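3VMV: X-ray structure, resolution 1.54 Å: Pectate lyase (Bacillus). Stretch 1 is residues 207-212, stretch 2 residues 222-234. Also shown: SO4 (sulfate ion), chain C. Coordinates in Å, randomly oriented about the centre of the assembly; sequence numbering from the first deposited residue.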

ATOM      1  N   ARG A 207      -3.160   2.219  11.639  1.00 10.95           N
ATOM      2  CA  ARG A 207      -2.886   2.791  10.312  1.00 10.60           C
ATOM      3  C   ARG A 207      -3.320   1.868   9.197  1.00 10.00           C
ATOM      4  O   ARG A 207      -2.487   1.344   8.440  1.00  9.89           O
ATOM      5  CB  ARG A 207      -1.412   3.131  10.098  1.00 10.01           C
ATOM      6  CG  ARG A 207      -0.786   4.090  11.109  1.00 11.37           C
ATOM      7  CD  ARG A 207       0.537   4.535  10.491  1.00 11.30           C
ATOM      8  NE  ARG A 207       1.264   5.469  11.366  1.00 14.24           N
ATOM      9  CZ  ARG A 207       2.510   5.875  11.113  1.00 14.63           C
ATOM     10  NH1 ARG A 207       3.183   5.390  10.077  1.00 13.73           N
ATOM     11  NH2 ARG A 207       3.092   6.742  11.954  1.00 20.10           N
ATOM     12  N   VAL A 208      -4.628   1.647   9.092  1.00  8.99           N
ATOM     13  CA  VAL A 208      -5.143   0.732   8.057  1.00  8.58           C
ATOM     14  C   VAL A 208      -6.181   1.350   7.120  1.00 10.56           C
ATOM     15  O   VAL A 208      -7.319   0.843   7.003  1.00 11.08           O
ATOM     16  CB  VAL A 208      -5.659  -0.607   8.672  1.00  9.03           C
ATOM     17  CG1 VAL A 208      -5.624  -1.716   7.637  1.00 10.04           C
ATOM     18  CG2 VAL A 208      -4.786  -1.016   9.866  1.00 12.43           C
ATOM     19  N   PRO A 209      -5.813   2.441   6.415  1.00 10.09           N
ATOM     20  CA  PRO A 209      -4.594   3.259   6.486  1.00  8.55           C
ATOM     21  C   PRO A 209      -4.802   4.470   7.422  1.00 11.33           C
ATOM     22  O   PRO A 209      -5.946   4.796   7.814  1.00 11.28           O
ATOM     23  CB  PRO A 209      -4.438   3.775   5.044  1.00  9.33           C
ATOM     24  CG  PRO A 209      -5.794   3.445   4.324  1.00 12.77           C
ATOM     25  CD  PRO A 209      -6.725   2.946   5.385  1.00 11.97           C
ATOM     26  N   LEU A 210      -3.704   5.162   7.723  1.00 10.66           N
ATOM     27  CA  LEU A 210      -3.733   6.533   8.223  1.00  9.47           C
ATOM     28  C   LEU A 210      -3.859   7.414   6.979  1.00  9.27           C
ATOM     29  O   LEU A 210      -2.975   7.383   6.120  1.00 12.34           O
ATOM     30  CB  LEU A 210      -2.445   6.860   8.999  1.00 10.94           C
ATOM     31  CG  LEU A 210      -2.387   8.186   9.750  1.00 12.67           C
ATOM     32  CD1 LEU A 210      -1.105   8.204  10.589  1.00 14.78           C
ATOM     33  CD2 LEU A 210      -2.436   9.430   8.814  1.00 14.23           C
ATOM     34  N   ILE A 211      -4.998   8.108   6.837  1.00  8.74           N
ATOM     35  CA  ILE A 211      -5.227   8.891   5.623  1.00 11.24           C
ATOM     36  C   ILE A 211      -5.306  10.353   5.977  1.00 10.01           C
ATOM     37  O   ILE A 211      -6.198  10.761   6.712  1.00 11.17           O
ATOM     38  CB  ILE A 211      -6.549   8.480   4.888  1.00 11.94           C
ATOM     39  CG1 ILE A 211      -6.605   6.975   4.649  1.00 12.37           C
ATOM     40  CG2 ILE A 211      -6.673   9.228   3.534  1.00 11.56           C
ATOM     41  CD1 ILE A 211      -7.998   6.513   4.231  1.00 12.51           C
ATOM     42  N   ARG A 212      -4.407  11.160   5.403  1.00 11.07           N
ATOM     43  CA  ARG A 212      -4.500  12.616   5.468  1.00 11.59           C
ATOM     44  C   ARG A 212      -4.905  13.173   4.112  1.00 11.20           C
ATOM     45  O   ARG A 212      -4.255  12.854   3.120  1.00 11.53           O
ATOM     46  CB  ARG A 212      -3.178  13.279   5.880  1.00 10.98           C
ATOM     47  CG  ARG A 212      -2.762  13.013   7.316  1.00 11.77           C
ATOM     48  CD  ARG A 212      -1.358  13.599   7.496  1.00 12.72           C
ATOM     49  NE  ARG A 212      -0.894  13.650   8.889  1.00 14.06           N
ATOM     50  CZ  ARG A 212      -0.075  12.737   9.423  1.00 14.69           C
ATOM     51  NH1 ARG A 212       0.340  11.683   8.715  1.00 14.31           N
ATOM     52  NH2 ARG A 212       0.314  12.886  10.684  1.00 15.86           N
ATOM     53  N   TYR A 222     -10.589  -7.571   3.729  1.00  9.12           N
ATOM     54  CA  TYR A 222     -10.854  -8.383   4.908  1.00  9.34           C
ATOM     55  C   TYR A 222      -9.924  -7.897   5.992  1.00  8.22           C
ATOM     56  O   TYR A 222      -8.721  -8.080   5.874  1.00 10.27           O
ATOM     57  CB  TYR A 222     -10.596  -9.854   4.553  1.00 10.09           C
ATOM     58  CG  TYR A 222     -10.812 -10.908   5.618  1.00  9.40           C
ATOM     59  CD1 TYR A 222     -11.396 -10.599   6.832  1.00 11.43           C
ATOM     60  CD2 TYR A 222     -10.505 -12.224   5.342  1.00 12.64           C
ATOM     61  CE1 TYR A 222     -11.577 -11.630   7.787  1.00 13.99           C
ATOM     62  CE2 TYR A 222     -10.684 -13.232   6.286  1.00 13.04           C
ATOM     63  CZ  TYR A 222     -11.244 -12.920   7.480  1.00 13.80           C
ATOM     64  OH  TYR A 222     -11.427 -13.947   8.365  1.00 16.33           O
ATOM     65  N   PHE A 223     -10.504  -7.211   6.976  1.00  8.92           N
ATOM     66  CA  PHE A 223      -9.778  -6.671   8.142  1.00  9.48           C
ATOM     67  C   PHE A 223      -9.999  -7.634   9.296  1.00 12.19           C
ATOM     68  O   PHE A 223     -11.160  -7.999   9.584  1.00 11.12           O
ATOM     69  CB  PHE A 223     -10.380  -5.342   8.549  1.00  9.48           C
ATOM     70  CG  PHE A 223     -10.252  -4.196   7.540  1.00 10.35           C
ATOM     71  CD1 PHE A 223      -9.353  -3.164   7.780  1.00 12.04           C
ATOM     72  CD2 PHE A 223     -11.077  -4.120   6.416  1.00  9.05           C
ATOM     73  CE1 PHE A 223      -9.296  -2.036   6.970  1.00 10.99           C
ATOM     74  CE2 PHE A 223     -11.031  -3.011   5.574  1.00  8.73           C
ATOM     75  CZ  PHE A 223     -10.112  -1.958   5.832  1.00  9.89           C
ATOM     76  N   LYS A 224      -8.931  -8.044   9.997  1.00  9.79           N
ATOM     77  CA  LYS A 224      -9.062  -9.052  11.048  1.00  9.29           C
ATOM     78  C   LYS A 224      -8.054  -8.779  12.138  1.00 11.99           C
ATOM     79  O   LYS A 224      -6.865  -8.559  11.856  1.00 11.65           O
ATOM     80  CB  LYS A 224      -8.788 -10.442  10.464  1.00 11.88           C
ATOM     81  CG  LYS A 224      -8.991 -11.575  11.447  1.00 15.88           C
ATOM     82  CD  LYS A 224      -8.872 -12.919  10.704  1.00 20.96           C
ATOM     83  CE  LYS A 224      -9.303 -14.067  11.597  1.00 32.94           C
ATOM     84  NZ  LYS A 224      -8.472 -14.159  12.814  1.00 41.14           N
ATOM     85  N   ASP A 225      -8.524  -8.819  13.383  1.00 11.11           N
ATOM     86  CA  ASP A 225      -7.604  -8.791  14.532  1.00 10.70           C
ATOM     87  C   ASP A 225      -6.721  -7.558  14.477  1.00 12.36           C
ATOM     88  O   ASP A 225      -5.493  -7.620  14.476  1.00 12.49           O
ATOM     89  CB  ASP A 225      -6.800 -10.086  14.610  1.00 13.07           C
ATOM     90  CG  ASP A 225      -7.666 -11.298  14.980  1.00 15.06           C
ATOM     91  OD1 ASP A 225      -8.808 -11.135  15.470  1.00 15.06           O
ATOM     92  OD2 ASP A 225      -7.165 -12.425  14.834  1.00 18.44           O
ATOM     93  N   ILE A 226      -7.389  -6.408  14.443  1.00 12.14           N
ATOM     94  CA  ILE A 226      -6.680  -5.128  14.429  1.00 11.41           C
ATOM     95  C   ILE A 226      -6.799  -4.560  15.832  1.00 11.37           C
ATOM     96  O   ILE A 226      -7.907  -4.295  16.327  1.00 13.25           O
ATOM     97  CB  ILE A 226      -7.213  -4.223  13.319  1.00 10.51           C
ATOM     98  CG1 ILE A 226      -6.875  -4.872  11.948  1.00 16.80           C
ATOM     99  CG2 ILE A 226      -6.552  -2.797  13.412  1.00 11.34           C
ATOM    100  CD1 ILE A 226      -7.458  -4.174  10.720  1.00 15.55           C
ATOM    101  N   ASN A 227      -5.641  -4.371  16.477  1.00 11.00           N
ATOM    102  CA  ASN A 227      -5.620  -4.149  17.915  1.00 12.55           C
ATOM    103  C   ASN A 227      -6.124  -2.791  18.360  1.00 12.65           C
ATOM    104  O   ASN A 227      -6.881  -2.704  19.330  1.00 15.63           O
ATOM    105  CB  ASN A 227      -4.175  -4.389  18.422  1.00 12.89           C
ATOM    106  CG  ASN A 227      -4.084  -4.283  19.910  1.00 18.12           C
ATOM    107  OD1 ASN A 227      -4.724  -5.043  20.625  1.00 22.35           O
ATOM    108  ND2 ASN A 227      -3.310  -3.328  20.393  1.00 20.47           N
ATOM    109  N   ASP A 228      -5.672  -1.733  17.686  1.00 11.93           N
ATOM    110  CA  ASP A 228      -6.041  -0.399  18.143  1.00 12.05           C
ATOM    111  C   ASP A 228      -7.115   0.245  17.256  1.00 10.86           C
ATOM    112  O   ASP A 228      -8.261   0.417  17.697  1.00 12.29           O
ATOM    113  CB  ASP A 228      -4.800   0.479  18.325  1.00 13.87           C
ATOM    114  CG  ASP A 228      -5.017   1.555  19.383  1.00 16.65           C
ATOM    115  OD1 ASP A 228      -5.344   1.225  20.544  1.00 18.38           O
ATOM    116  OD2 ASP A 228      -4.856   2.737  19.053  1.00 17.29           O
ATOM    117  N   THR A 229      -6.757   0.636  16.039  1.00 12.61           N
ATOM    118  CA  THR A 229      -7.730   1.199  15.091  1.00 11.43           C
ATOM    119  C   THR A 229      -7.369   0.785  13.666  1.00 12.33           C
ATOM    120  O   THR A 229      -6.223   0.432  13.362  1.00 11.14           O
ATOM    121  CB  THR A 229      -7.744   2.735  15.116  1.00 12.20           C
ATOM    122  OG1 THR A 229      -6.452   3.231  14.807  1.00 14.00           O
ATOM    123  CG2 THR A 229      -8.134   3.264  16.538  1.00 13.89           C
ATOM    124  N   ALA A 230      -8.345   0.893  12.759  1.00 11.57           N
ATOM    125  CA  ALA A 230      -8.060   0.597  11.361  1.00 11.01           C
ATOM    126  C   ALA A 230      -8.021   1.839  10.497  1.00 10.66           C
ATOM    127  O   ALA A 230      -6.995   2.523  10.442  1.00 10.50           O
ATOM    128  CB  ALA A 230      -9.101  -0.431  10.811  1.00 11.31           C
ATOM    129  N   ILE A 231      -9.117   2.186   9.852  1.00  9.95           N
ATOM    130  CA  ILE A 231      -9.110   3.367   8.940  1.00  9.22           C
ATOM    131  C   ILE A 231      -9.181   4.682   9.721  1.00 10.08           C
ATOM    132  O   ILE A 231     -10.120   4.898  10.493  1.00 12.33           O
ATOM    133  CB  ILE A 231     -10.323   3.285   8.019  1.00  9.06           C
ATOM    134  CG1 ILE A 231     -10.337   1.969   7.246  1.00 10.17           C
ATOM    135  CG2 ILE A 231     -10.329   4.488   7.033  1.00  9.57           C
ATOM    136  CD1 ILE A 231     -11.674   1.693   6.569  1.00 11.15           C
ATOM    137  N   ASN A 232      -8.160   5.542   9.550  1.00 10.56           N
ATOM    138  CA  ASN A 232      -8.089   6.778  10.290  1.00  9.60           C
ATOM    139  C   ASN A 232      -8.128   7.896   9.274  1.00 10.96           C
ATOM    140  O   ASN A 232      -7.157   8.113   8.583  1.00 13.45           O
ATOM    141  CB  ASN A 232      -6.790   6.817  11.088  1.00 10.42           C
ATOM    142  CG  ASN A 232      -6.694   8.053  11.989  1.00 10.14           C
ATOM    143  OD1 ASN A 232      -7.618   8.868  12.060  1.00 12.02           O
ATOM    144  ND2 ASN A 232      -5.568   8.171  12.729  1.00 12.15           N
ATOM    145  N   SER A 233      -9.267   8.595   9.201  1.00 10.25           N
ATOM    146  CA  SER A 233      -9.464   9.621   8.198  1.00  9.78           C
ATOM    147  C   SER A 233      -9.308  11.000   8.811  1.00  9.89           C
ATOM    148  O   SER A 233     -10.076  11.372   9.721  1.00 12.58           O
ATOM    149  CB  SER A 233     -10.871   9.451   7.589  1.00 11.68           C
ATOM    150  OG  SER A 233     -11.074  10.334   6.495  1.00 11.38           O
ATOM    151  N   ARG A 234      -8.321  11.753   8.298  1.00 10.47           N
ATOM    152  CA  ARG A 234      -7.855  12.992   8.915  1.00 12.12           C
ATOM    153  C   ARG A 234      -7.843  14.143   7.930  1.00 10.97           C
ATOM    154  O   ARG A 234      -7.641  13.931   6.730  1.00 11.92           O
ATOM    155  CB  ARG A 234      -6.410  12.776   9.441  1.00 11.93           C
ATOM    156  CG  ARG A 234      -6.388  11.877  10.690  1.00 15.46           C
ATOM    157  CD  ARG A 234      -5.080  11.141  10.887  1.00 17.98           C
ATOM    158  NE  ARG A 234      -4.059  12.020  11.454  1.00 15.68           N
ATOM    159  CZ  ARG A 234      -3.107  11.589  12.266  1.00 15.11           C
ATOM    160  NH1 ARG A 234      -2.224  12.464  12.729  1.00 13.30           N
ATOM    161  NH2 ARG A 234      -3.047  10.294  12.635  1.00 14.85           N
TER
HETATM  162  S   SO4 C 402       0.295   9.797  14.216  1.00 29.14           S
HETATM  163  O1  SO4 C 402       0.115  11.208  13.796  1.00 32.29           O
HETATM  164  O2  SO4 C 402       1.244   9.152  13.304  1.00 30.11           O
HETATM  165  O3  SO4 C 402       0.790   9.763  15.592  1.00 39.49           O
HETATM  166  O4  SO4 C 402      -0.981   9.063  14.130  1.00 20.97           O
HETATM  167  O   HOH W   1      -5.420   3.813  12.369  1.00 12.05           O
HETATM  168  O   HOH W   2      -0.569  15.033  12.502  1.00 18.21           O

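Two short strands, 210-212 and 231-234, lie side by side in parallel, their directions only 16° apart, and the register can be read from the backbone hydrogen bonds. Asn232 N donates to Pro209 O (2.9 Å), Ile211 N to Asn232 O (2.8 Å) and Arg234 N to Ile211 O (2.8 Å): the alternating ladder of a parallel sheet, in which one residue of each strand reaches across with both its N and its O. Below the ladder, Val208 N donates to Ala230 O (2.9 Å), tying the loops that lead into the strands. The peptide bond before Pro209 is cis. A water reinforces this end, accepting from Arg207 N and donating to Ala230 O while also bonding Thr229 OG1.

Val208 is the bump at this end. The Val208 side chain enters a hollow lined by Phe223, Ile226 and Ala230: Val208 CG1 lies 3.7 Å from Phe223 CE1, Val208 CG2 is 4.2 Å from Ile226 CD1, and Val208 CB meets Ala230 CB at 4.1 Å. Here Val208 CA and Ala230 CA are 4.4 Å apart. The fit has a price: Val208 O, at the edge of the Phe223 ring, is buried without a polar partner.

On the sheet face carrying Ile211 and Ser233, Ile211 leans back along the strand, and its CD1 reaches Ile231 CG2 at 4.2 Å. The face of Leu210, Asn232, Arg212 and Arg234 is built differently. Arg234 folds over it, Leu210 CD2 and the Arg212 guanidinium sharing one face of its guanidinium plane. Arg212 NH2 and Arg234 NH1 are 3.3 Å apart, two donors of like charge that cannot bond each other. A sulfate, probably from the crystallisation liquor, offsets the charge: Arg234 NH1 donates to its O1 (2.9 Å) and NH2 to its O4 (2.8 Å).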